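Long-range contacts in alpha-fucosidase (Bifidobacterium bifidum, PDB 2EAC), which probably hydrolyses alpha-L-fucosidic bonds, the chain here being the family 95 glycoside hydrolase part of a longer membrane-associated protein that binds calcium: residues 331-336 with 434-439; 395-400 with 413-418; 676-681 with 721-726; 857-862 with 892-897. One frame throughout, in Å; residues are numbered along the deposited sequence.

Contact 1: residues 331-336 with 434-439; sequences YDRVKI and SANMGE
R333 reaches across to N436 and E439, and its course accounts for most of this contact. Its CB rests 3.8 Å from ND2 of N436, an amide that donates to the carbonyl of G816. CG stands anti to the carbonyl carbon, and bends at chi2 (-145°) and chi3 (-72°) then swing the guanidinium round to the backbone of N436. There NE and NH2 of R333 both donate to N436 O, over 3.3 and 3.0 Å, a side-on grip on a single atom. The oxygen lies in the guanidinium plane, whereas both nitrogens approach it from the same face of its own peptide plane. NH2 goes on to a salt bridge with OE1 of E439 at 2.6 Å, met from above the carboxylate plane, while NH1 adds a weak bond to OE2. Arginine suits this place because one flat head serves a carbonyl and a carboxylate together. Deeper in, V334, small and branched, packs CG2 3.4 Å from O of A435, an oxygen whose hydrogen bond comes from R380. The type I turn Y331-V334 thus ties the link between helix 316-331 and edge strand 335-337 to the loop before helix 442-463, a junction of the family's (alpha/alpha)6 barrel with its C-terminal beta sheet.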
# COMPACT_ATOMS: atom_id res chain seq x y z
N TYR A 331 12.81 -8.73 -7.58
CA TYR A 331 12.02 -8.38 -8.75
C TYR A 331 11.75 -9.62 -9.62
O TYR A 331 10.62 -9.81 -10.13
CB TYR A 331 12.70 -7.29 -9.59
CG TYR A 331 11.87 -6.91 -10.79
CD1 TYR A 331 10.82 -5.95 -10.69
CD2 TYR A 331 12.10 -7.51 -12.03
CE1 TYR A 331 10.03 -5.62 -11.81
CE2 TYR A 331 11.32 -7.17 -13.14
CZ TYR A 331 10.29 -6.23 -13.03
OH TYR A 331 9.53 -5.91 -14.15
N ASP A 332 12.77 -10.46 -9.77
CA ASP A 332 12.67 -11.65 -10.61
C ASP A 332 11.95 -12.85 -10.00
O ASP A 332 11.80 -13.86 -10.68
CB ASP A 332 14.05 -12.06 -11.12
CG ASP A 332 14.54 -11.14 -12.18
OD1 ASP A 332 13.70 -10.44 -12.79
OD2 ASP A 332 15.75 -11.11 -12.44
N ARG A 333 11.43 -12.72 -8.76
CA ARG A 333 10.65 -13.82 -8.14
C ARG A 333 9.39 -14.21 -8.94
O ARG A 333 8.94 -15.38 -8.93
CB ARG A 333 10.40 -13.56 -6.64
CG ARG A 333 11.71 -13.13 -6.00
CD ARG A 333 12.13 -13.50 -4.56
NE ARG A 333 11.37 -12.78 -3.60
CZ ARG A 333 11.71 -12.36 -2.40
NH1 ARG A 333 12.91 -12.48 -1.84
NH2 ARG A 333 10.74 -11.75 -1.72
N VAL A 334 8.86 -13.24 -9.67
CA VAL A 334 7.60 -13.42 -10.36
C VAL A 334 7.81 -13.15 -11.85
O VAL A 334 8.41 -12.10 -12.23
CB VAL A 334 6.50 -12.47 -9.79
CG1 VAL A 334 5.24 -12.49 -10.70
CG2 VAL A 334 6.15 -12.84 -8.35
N LYS A 335 7.33 -14.06 -12.69
CA LYS A 335 7.32 -13.84 -14.16
C LYS A 335 5.89 -14.00 -14.63
O LYS A 335 5.14 -14.80 -14.07
CB LYS A 335 8.23 -14.83 -14.92
CG LYS A 335 9.71 -14.80 -14.48
CD LYS A 335 10.26 -13.43 -14.71
CE LYS A 335 11.76 -13.32 -14.62
NZ LYS A 335 12.13 -12.02 -15.34
N ILE A 336 5.48 -13.19 -15.60
CA ILE A 336 4.15 -13.29 -16.19
C ILE A 336 4.22 -13.13 -17.71
O ILE A 336 4.85 -12.20 -18.23
CB ILE A 336 3.13 -12.29 -15.53
CG1 ILE A 336 1.72 -12.56 -16.03
CG2 ILE A 336 3.53 -10.81 -15.76
CD1 ILE A 336 0.63 -11.78 -15.25
N SER A 434 1.12 -12.03 -1.95
CA SER A 434 0.75 -12.82 -3.13
C SER A 434 1.72 -12.64 -4.29
O SER A 434 1.96 -13.60 -5.05
CB SER A 434 -0.69 -12.49 -3.54
OG SER A 434 -0.76 -11.16 -4.03
N ALA A 435 2.31 -11.44 -4.41
CA ALA A 435 3.31 -11.17 -5.46
C ALA A 435 4.74 -11.40 -4.98
O ALA A 435 5.66 -10.91 -5.58
CB ALA A 435 3.13 -9.74 -6.09
N ASN A 436 4.90 -12.22 -3.92
CA ASN A 436 6.22 -12.72 -3.52
C ASN A 436 7.19 -11.60 -3.08
O ASN A 436 8.35 -11.55 -3.47
CB ASN A 436 6.82 -13.61 -4.64
CG ASN A 436 7.68 -14.77 -4.07
OD1 ASN A 436 8.09 -14.74 -2.92
ND2 ASN A 436 7.92 -15.78 -4.87
N MET A 437 6.70 -10.73 -2.20
CA MET A 437 7.54 -9.67 -1.63
C MET A 437 7.30 -9.54 -0.13
O MET A 437 7.32 -8.44 0.41
CB MET A 437 7.28 -8.31 -2.35
CG MET A 437 7.52 -8.31 -3.87
SD MET A 437 7.09 -6.70 -4.62
CE MET A 437 5.32 -6.67 -4.41
N GLY A 438 7.07 -10.69 0.52
CA GLY A 438 6.62 -10.75 1.90
C GLY A 438 7.48 -10.01 2.90
O GLY A 438 6.94 -9.42 3.85
N GLU A 439 8.79 -10.05 2.71
CA GLU A 439 9.71 -9.34 3.63
C GLU A 439 9.53 -7.83 3.56
O GLU A 439 9.88 -7.13 4.52
CB GLU A 439 11.20 -9.72 3.43
CG GLU A 439 11.70 -9.80 2.00
CD GLU A 439 11.40 -11.15 1.38
OE1 GLU A 439 10.33 -11.24 0.76
OE2 GLU A 439 12.18 -12.11 1.55

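Contact 2: residues 395-400 with 413-418; sequences SNLQGI and TPWGSD. With DFU ((2S,3R,4S,5R)-2-methylpiperidine-3,4,5-triol), chain E.
L397 and W415 meet at about a right angle, CD1 of L397 lying 3.5 Å from CB of W415. The indole is placed by a chi1 of -52°, which sets CG beside the backbone N and turns one ring face to the ligand: the methyl carbon C6 of DFU sits 3.4 Å above the ring plane, offset toward the rim. L397 supplies a second apolar wall, its CD1 3.8 Å from the same C6, and runs alongside D418, pointing the same way. An alanine in place of W415 would keep the CB that L397 touches but would probably leave the ligand methyl without its aromatic cover and H761 without its ring partner. Farther back, N396 holds CG between its backbone N and carbonyl carbon (chi1 64°), which curls OD1 onto Q398 N at 2.8 Å, in the carbonyl plane: an Asx turn, the reason an asparagine fits here. The hydroxyl of S417 adds a weak bond from OG to OD1 of N396 at 3.0 Å. L397 N joins the backbones by donating to D418 O over 2.9 Å. W415, G416 and S417 all take left-handed backbone angles, and G416 suits such a bend. With H761 meeting the indole, the arrangement is an active-site pocket wall whose apolar patch is consistent with receiving the methyl group of fucose.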
# COMPACT_ATOMS: atom_id res chain seq x y z
N SER A 395 5.34 2.48 2.84
CA SER A 395 4.96 3.34 1.74
C SER A 395 3.80 4.28 2.16
O SER A 395 2.87 3.88 2.88
CB SER A 395 4.59 2.46 0.54
OG SER A 395 3.58 1.57 0.93
N ASN A 396 3.90 5.57 1.82
CA ASN A 396 2.84 6.51 2.15
C ASN A 396 1.95 6.69 0.90
O ASN A 396 2.04 5.89 -0.03
CB ASN A 396 3.45 7.82 2.73
CG ASN A 396 4.32 8.57 1.68
OD1 ASN A 396 3.97 8.65 0.52
ND2 ASN A 396 5.45 9.13 2.12
N LEU A 397 1.11 7.73 0.83
CA LEU A 397 0.17 7.88 -0.31
C LEU A 397 0.86 7.98 -1.66
O LEU A 397 0.21 7.76 -2.71
CB LEU A 397 -0.71 9.12 -0.15
CG LEU A 397 -1.86 9.05 0.86
CD1 LEU A 397 -2.52 10.43 1.01
CD2 LEU A 397 -2.93 7.98 0.42
N GLN A 398 2.15 8.34 -1.63
CA GLN A 398 2.95 8.52 -2.85
C GLN A 398 4.18 7.62 -2.89
O GLN A 398 5.10 7.83 -3.71
CB GLN A 398 3.31 10.01 -3.00
CG GLN A 398 2.05 10.88 -3.33
CD GLN A 398 2.39 12.36 -3.52
OE1 GLN A 398 3.53 12.72 -3.91
NE2 GLN A 398 1.41 13.23 -3.27
N GLY A 399 4.17 6.58 -2.06
CA GLY A 399 5.32 5.67 -1.91
C GLY A 399 6.37 6.31 -1.06
O GLY A 399 6.27 6.35 0.18
N ILE A 400 7.39 6.83 -1.73
CA ILE A 400 8.36 7.78 -1.17
C ILE A 400 8.56 8.99 -2.08
O ILE A 400 9.37 9.85 -1.76
CB ILE A 400 9.76 7.15 -0.84
CG1 ILE A 400 10.39 6.51 -2.09
CG2 ILE A 400 9.69 6.17 0.38
CD1 ILE A 400 11.89 6.17 -1.90
N THR A 413 0.67 19.72 -0.29
CA THR A 413 0.74 18.29 -0.71
C THR A 413 -0.63 17.64 -0.48
O THR A 413 -1.18 17.77 0.62
CB THR A 413 1.83 17.54 0.10
OG1 THR A 413 3.09 18.18 -0.15
CG2 THR A 413 1.95 16.07 -0.25
N PRO A 414 -1.18 16.95 -1.51
CA PRO A 414 -2.57 16.43 -1.36
C PRO A 414 -2.64 15.38 -0.26
O PRO A 414 -1.85 14.43 -0.27
CB PRO A 414 -2.89 15.81 -2.74
CG PRO A 414 -1.55 15.60 -3.41
CD PRO A 414 -0.61 16.64 -2.84
N TRP A 415 -3.56 15.58 0.69
CA TRP A 415 -3.74 14.69 1.85
C TRP A 415 -2.41 14.41 2.59
O TRP A 415 -2.26 13.36 3.25
CB TRP A 415 -4.41 13.36 1.45
CG TRP A 415 -5.71 13.51 0.65
CD1 TRP A 415 -6.95 13.83 1.14
CD2 TRP A 415 -5.88 13.27 -0.75
NE1 TRP A 415 -7.88 13.82 0.11
CE2 TRP A 415 -7.24 13.48 -1.05
CE3 TRP A 415 -5.01 12.90 -1.78
CZ2 TRP A 415 -7.74 13.35 -2.35
CZ3 TRP A 415 -5.50 12.77 -3.06
CH2 TRP A 415 -6.84 13.00 -3.34
N GLY A 416 -1.48 15.36 2.49
CA GLY A 416 -0.23 15.30 3.23
C GLY A 416 0.72 14.21 2.77
O GLY A 416 1.75 14.02 3.38
N SER A 417 0.39 13.53 1.66
CA SER A 417 1.08 12.30 1.19
C SER A 417 1.34 11.37 2.40
O SER A 417 2.42 10.79 2.56
CB SER A 417 2.35 12.62 0.42
OG SER A 417 2.95 11.44 -0.06
N ASP A 418 0.30 11.22 3.21
CA ASP A 418 0.37 10.64 4.56
C ASP A 418 0.11 9.12 4.57
O ASP A 418 0.21 8.46 3.52
CB ASP A 418 -0.57 11.42 5.52
CG ASP A 418 -2.07 11.18 5.27
OD1 ASP A 418 -2.43 10.42 4.35
OD2 ASP A 418 -2.92 11.74 6.04
C1 DFU E . -9.86 9.45 1.32
C2 DFU E . -10.48 9.03 -0.01
C3 DFU E . -9.88 9.84 -1.17
C4 DFU E . -8.36 9.72 -1.20
C5 DFU E . -7.76 10.15 0.15
C6 DFU E . -6.24 9.97 0.17
O4 DFU E . -7.99 8.35 -1.45
O3 DFU E . -10.44 9.39 -2.41
O2 DFU E . -11.92 9.13 0.05
N5 DFU E . -8.40 9.39 1.20

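Contact 3: residues 676-681 with 721-726; sequences QHRHMS and TGWAIG. With DFU ((2S,3R,4S,5R)-2-methylpiperidine-3,4,5-triol), chain E.
R678 and A724 bring their backbones within 5.2 Å, CA to CA, where loop 676-681 passes the first turn of helix 722-735 in the sugar-binding pocket of the (alpha/alpha)6 barrel. A724, with no more than a methyl, permits this approach. R678 passes its extended chain obliquely across W723, CG 3.6 Å from CZ2, and delivers its head to the ligand: NE donates to DFU O3, and NH2 to DFU O2 at 2.8 Å. The guanidinium also has a salt bridge to E567, which would help to fix its rotation. H679 NE2 shares a hydrogen bond of 2.7 Å with the same O2, lying in the plane of the imidazole. W723 serves the ligand and H679 together. Its NE1 donates to DFU O3 at 3.0 Å, while its six-membered ring points edge-on at H679 in a T-shaped (edge-to-face) pair, centroids 4.6 Å apart and planes at 61°. A leucine in place of W723 would probably leave O3 without this donor and the imidazole freer to turn. H761 and N424 bind the ligand as well. Behind the indole, T721 caps the helix, its chi1 of 70° setting OG1 over one face of the W723 ring and 3.2 Å from A724 N, which donates to it.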
# COMPACT_ATOMS: atom_id res chain seq x y z
N GLN A 676 -22.19 5.51 -7.69
CA GLN A 676 -20.79 5.31 -8.07
C GLN A 676 -19.84 5.67 -6.99
O GLN A 676 -18.66 5.95 -7.26
CB GLN A 676 -20.47 6.09 -9.35
CG GLN A 676 -21.46 5.78 -10.52
CD GLN A 676 -21.52 4.29 -10.87
OE1 GLN A 676 -20.48 3.66 -11.06
NE2 GLN A 676 -22.72 3.73 -10.93
N HIS A 677 -20.31 5.64 -5.74
CA HIS A 677 -19.45 6.07 -4.64
C HIS A 677 -18.10 5.36 -4.70
O HIS A 677 -18.04 4.14 -4.89
CB HIS A 677 -20.09 5.88 -3.27
CG HIS A 677 -19.27 6.47 -2.17
ND1 HIS A 677 -18.85 7.78 -2.18
CD2 HIS A 677 -18.73 5.91 -1.06
CE1 HIS A 677 -18.10 8.02 -1.12
NE2 HIS A 677 -18.02 6.90 -0.42
N ARG A 678 -17.01 6.10 -4.55
CA ARG A 678 -15.70 5.53 -4.77
C ARG A 678 -15.37 4.40 -3.78
O ARG A 678 -14.81 3.37 -4.17
CB ARG A 678 -14.62 6.62 -4.77
CG ARG A 678 -14.56 7.50 -3.50
CD ARG A 678 -13.72 8.80 -3.78
NE ARG A 678 -13.50 9.47 -2.51
CZ ARG A 678 -14.44 10.13 -1.82
NH1 ARG A 678 -15.66 10.28 -2.34
NH2 ARG A 678 -14.15 10.67 -0.63
N HIS A 679 -15.72 4.61 -2.51
CA HIS A 679 -15.53 3.59 -1.45
C HIS A 679 -16.60 2.50 -1.60
O HIS A 679 -17.72 2.78 -2.06
CB HIS A 679 -15.65 4.23 -0.05
CG HIS A 679 -14.51 5.15 0.31
ND1 HIS A 679 -13.44 4.73 1.09
CD2 HIS A 679 -14.28 6.45 0.01
CE1 HIS A 679 -12.60 5.74 1.23
NE2 HIS A 679 -13.08 6.79 0.60
N MET A 680 -16.26 1.27 -1.22
CA MET A 680 -17.24 0.21 -1.12
C MET A 680 -17.03 -0.43 0.25
O MET A 680 -16.64 -1.59 0.37
CB MET A 680 -17.07 -0.80 -2.26
CG MET A 680 -17.09 -0.12 -3.66
SD MET A 680 -17.13 -1.35 -4.98
CE MET A 680 -15.61 -2.24 -4.66
N SER A 681 -17.28 0.37 1.29
CA SER A 681 -16.79 0.07 2.62
C SER A 681 -17.54 -1.13 3.15
O SER A 681 -17.10 -1.80 4.07
CB SER A 681 -16.91 1.31 3.52
OG SER A 681 -15.92 2.27 3.14
N THR A 721 -11.92 6.96 -9.36
CA THR A 721 -10.51 7.23 -8.99
C THR A 721 -9.69 5.95 -9.21
O THR A 721 -10.22 4.85 -9.11
CB THR A 721 -10.38 7.67 -7.51
OG1 THR A 721 -10.65 6.55 -6.67
CG2 THR A 721 -11.38 8.75 -7.15
N GLY A 722 -8.41 6.08 -9.48
CA GLY A 722 -7.55 4.91 -9.67
C GLY A 722 -7.65 3.86 -8.56
O GLY A 722 -7.69 2.65 -8.85
N TRP A 723 -7.67 4.30 -7.30
CA TRP A 723 -7.76 3.35 -6.20
C TRP A 723 -9.14 2.68 -6.13
O TRP A 723 -9.24 1.50 -5.76
CB TRP A 723 -7.40 4.00 -4.84
CG TRP A 723 -8.41 4.97 -4.26
CD1 TRP A 723 -8.35 6.35 -4.29
CD2 TRP A 723 -9.63 4.64 -3.58
NE1 TRP A 723 -9.47 6.89 -3.68
CE2 TRP A 723 -10.26 5.87 -3.22
CE3 TRP A 723 -10.27 3.43 -3.25
CZ2 TRP A 723 -11.47 5.92 -2.54
CZ3 TRP A 723 -11.48 3.49 -2.57
CH2 TRP A 723 -12.06 4.72 -2.22
N ALA A 724 -10.18 3.44 -6.45
CA ALA A 724 -11.55 2.94 -6.42
C ALA A 724 -11.67 1.87 -7.50
O ALA A 724 -12.31 0.84 -7.30
CB ALA A 724 -12.53 4.06 -6.64
N ILE A 725 -11.05 2.10 -8.64
CA ILE A 725 -11.01 1.07 -9.68
C ILE A 725 -10.13 -0.11 -9.21
O ILE A 725 -10.45 -1.27 -9.49
CB ILE A 725 -10.52 1.63 -11.06
CG1 ILE A 725 -11.40 2.80 -11.57
CG2 ILE A 725 -10.55 0.51 -12.15
CD1 ILE A 725 -10.79 3.57 -12.81
N GLY A 726 -9.04 0.17 -8.50
CA GLY A 726 -8.16 -0.90 -7.98
C GLY A 726 -8.89 -1.81 -6.98
O GLY A 726 -8.74 -3.05 -7.04
C1 DFU E . -9.86 9.45 1.32
C2 DFU E . -10.48 9.03 -0.01
C3 DFU E . -9.88 9.84 -1.17
C4 DFU E . -8.36 9.72 -1.20
C5 DFU E . -7.76 10.15 0.15
C6 DFU E . -6.24 9.97 0.17
O4 DFU E . -7.99 8.35 -1.45
O3 DFU E . -10.44 9.39 -2.41
O2 DFU E . -11.92 9.13 0.05
N5 DFU E . -8.40 9.39 1.20

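Contact 4: residues 857-862 with 892-897; sequences QNYEVK and YTITKK
Strands 859-862 and 892-896 pair antiparallel at the edge of the C-terminal beta sandwich, 859-862 being the outermost strand of its sheet. E860 and T895 form one hydrogen-bonded pair, E860 N to T895 O at 2.9 Å and T895 N to E860 O at 3.1 Å; K862 and T893 form the next. Between them V861 and I894 make a non-hydrogen-bonded pair whose side chains share one face, CB of V861 lying 3.8 Å from CG1 of I894. Branched aliphatics suit this buried side, which L882 covers over both residues from the facing sheet, while V849 and I851 back I894. E860, K862, T893 and T895, polar or charged, take the other face, nearer solvent. At the Y859 and K896 pair the side chains diverge, yet Y859 CB still meets I894 CG2 at 3.6 Å. The lysine stem then passes over the Y859 ring, CG 4.3 Å above its centre, and the phenol OH is bonded to A834 O in strand 833-841. Past the last bridge K897 N donates to N858 O at 2.9 Å. The K897 side chain, bent at chi3 (-109°), turns back to Q857, where NZ meets the backbone O at 3.0 Å, nearly along the C=O axis.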
# COMPACT_ATOMS: atom_id res chain seq x y z
N GLN A 857 -10.42 -32.42 -10.45
CA GLN A 857 -10.72 -33.86 -10.61
C GLN A 857 -10.17 -34.42 -11.94
O GLN A 857 -10.00 -35.64 -12.07
CB GLN A 857 -12.22 -34.13 -10.41
CG GLN A 857 -13.15 -33.78 -11.56
CD GLN A 857 -13.53 -32.31 -11.70
OE1 GLN A 857 -12.93 -31.40 -11.10
NE2 GLN A 857 -14.55 -32.07 -12.51
N ASN A 858 -9.89 -33.54 -12.90
CA ASN A 858 -9.36 -33.90 -14.22
C ASN A 858 -7.82 -33.92 -14.28
O ASN A 858 -7.24 -34.15 -15.32
CB ASN A 858 -9.91 -32.95 -15.31
CG ASN A 858 -11.45 -32.94 -15.36
OD1 ASN A 858 -12.11 -31.89 -15.21
ND2 ASN A 858 -12.02 -34.10 -15.57
N TYR A 859 -7.15 -33.72 -13.15
CA TYR A 859 -5.70 -33.59 -13.13
C TYR A 859 -5.08 -34.66 -12.22
O TYR A 859 -5.73 -35.25 -11.39
CB TYR A 859 -5.26 -32.18 -12.67
CG TYR A 859 -5.69 -31.07 -13.60
CD1 TYR A 859 -4.75 -30.39 -14.38
CD2 TYR A 859 -7.02 -30.70 -13.70
CE1 TYR A 859 -5.15 -29.38 -15.25
CE2 TYR A 859 -7.43 -29.68 -14.56
CZ TYR A 859 -6.49 -29.04 -15.32
OH TYR A 859 -6.93 -28.07 -16.16
N GLU A 860 -3.80 -34.90 -12.41
CA GLU A 860 -3.07 -35.76 -11.50
C GLU A 860 -1.81 -35.02 -11.09
O GLU A 860 -1.35 -34.12 -11.80
CB GLU A 860 -2.73 -37.07 -12.20
CG GLU A 860 -1.97 -36.88 -13.50
CD GLU A 860 -1.87 -38.16 -14.34
OE1 GLU A 860 -2.59 -39.14 -14.04
OE2 GLU A 860 -1.07 -38.17 -15.31
N VAL A 861 -1.24 -35.43 -9.95
CA VAL A 861 -0.04 -34.80 -9.43
C VAL A 861 1.19 -35.72 -9.36
O VAL A 861 1.10 -36.91 -9.02
CB VAL A 861 -0.29 -33.96 -8.11
CG1 VAL A 861 -1.72 -34.11 -7.55
CG2 VAL A 861 0.78 -34.11 -7.09
N LYS A 862 2.34 -35.13 -9.71
CA LYS A 862 3.61 -35.82 -9.67
C LYS A 862 4.63 -35.04 -8.87
O LYS A 862 4.58 -33.81 -8.75
CB LYS A 862 4.11 -36.07 -11.09
CG LYS A 862 3.09 -36.84 -11.91
CD LYS A 862 3.69 -37.73 -12.97
CE LYS A 862 2.55 -38.38 -13.79
NZ LYS A 862 2.99 -38.62 -15.24
N TYR A 892 5.48 -29.81 -6.74
CA TYR A 892 4.52 -30.80 -7.26
C TYR A 892 3.99 -30.26 -8.59
O TYR A 892 3.61 -29.08 -8.68
CB TYR A 892 3.39 -31.00 -6.21
CG TYR A 892 3.98 -31.47 -4.91
CD1 TYR A 892 4.15 -32.84 -4.66
CD2 TYR A 892 4.43 -30.56 -3.95
CE1 TYR A 892 4.77 -33.29 -3.49
CE2 TYR A 892 5.05 -31.00 -2.78
CZ TYR A 892 5.22 -32.37 -2.57
OH TYR A 892 5.82 -32.83 -1.42
N THR A 893 4.00 -31.09 -9.62
CA THR A 893 3.54 -30.72 -10.96
C THR A 893 2.20 -31.38 -11.19
O THR A 893 2.04 -32.62 -11.06
CB THR A 893 4.59 -31.16 -12.02
OG1 THR A 893 5.82 -30.54 -11.65
CG2 THR A 893 4.23 -30.74 -13.46
N ILE A 894 1.22 -30.54 -11.49
CA ILE A 894 -0.14 -30.97 -11.68
C ILE A 894 -0.50 -30.74 -13.14
O ILE A 894 -0.34 -29.64 -13.64
CB ILE A 894 -1.08 -30.20 -10.75
CG1 ILE A 894 -0.59 -30.31 -9.28
CG2 ILE A 894 -2.49 -30.69 -10.97
CD1 ILE A 894 -1.48 -29.53 -8.25
N THR A 895 -0.94 -31.80 -13.83
CA THR A 895 -1.25 -31.80 -15.27
C THR A 895 -2.52 -32.62 -15.55
O THR A 895 -2.92 -33.43 -14.74
CB THR A 895 -0.10 -32.46 -16.08
OG1 THR A 895 0.22 -33.74 -15.50
CG2 THR A 895 1.12 -31.55 -16.10
N LYS A 896 -3.15 -32.40 -16.69
CA LYS A 896 -4.40 -33.07 -17.03
C LYS A 896 -4.18 -34.56 -17.30
O LYS A 896 -3.24 -34.94 -18.01
CB LYS A 896 -5.06 -32.38 -18.24
CG LYS A 896 -6.58 -32.32 -18.16
CD LYS A 896 -7.16 -31.35 -19.18
CE LYS A 896 -8.51 -30.74 -18.73
NZ LYS A 896 -8.68 -29.32 -19.24
N LYS A 897 -5.01 -35.40 -16.68
CA LYS A 897 -5.08 -36.84 -17.02
C LYS A 897 -5.30 -37.10 -18.51
O LYS A 897 -6.08 -36.42 -19.21
CB LYS A 897 -6.19 -37.52 -16.25
CG LYS A 897 -5.89 -37.69 -14.79
CD LYS A 897 -6.97 -38.49 -14.13
CE LYS A 897 -7.80 -37.62 -13.23
NZ LYS A 897 -9.00 -38.36 -12.78

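Contacts 2 and 3 are buried in the catalytic barrel, centres about 18 Å apart, and do not touch; the bound ligand joins them, its methyl going to the apolar wall of contact 2 and two of its hydroxyls, O2 and O3, to the polar grip of contact 3. Contact 2 is nested inside the chain loop that contact 1 closes. Contact 1, partly buried, relies on one arginine and a salt bridge at the barrel's border. Contact 4, its centre about 46 Å from that of contact 2, is partly buried in the C-terminal domain and consists chiefly of regular backbone bonding. Contacts 1 and 4 reach the same six-stranded sheet at opposite edges, through strands 335-337 and 859-862.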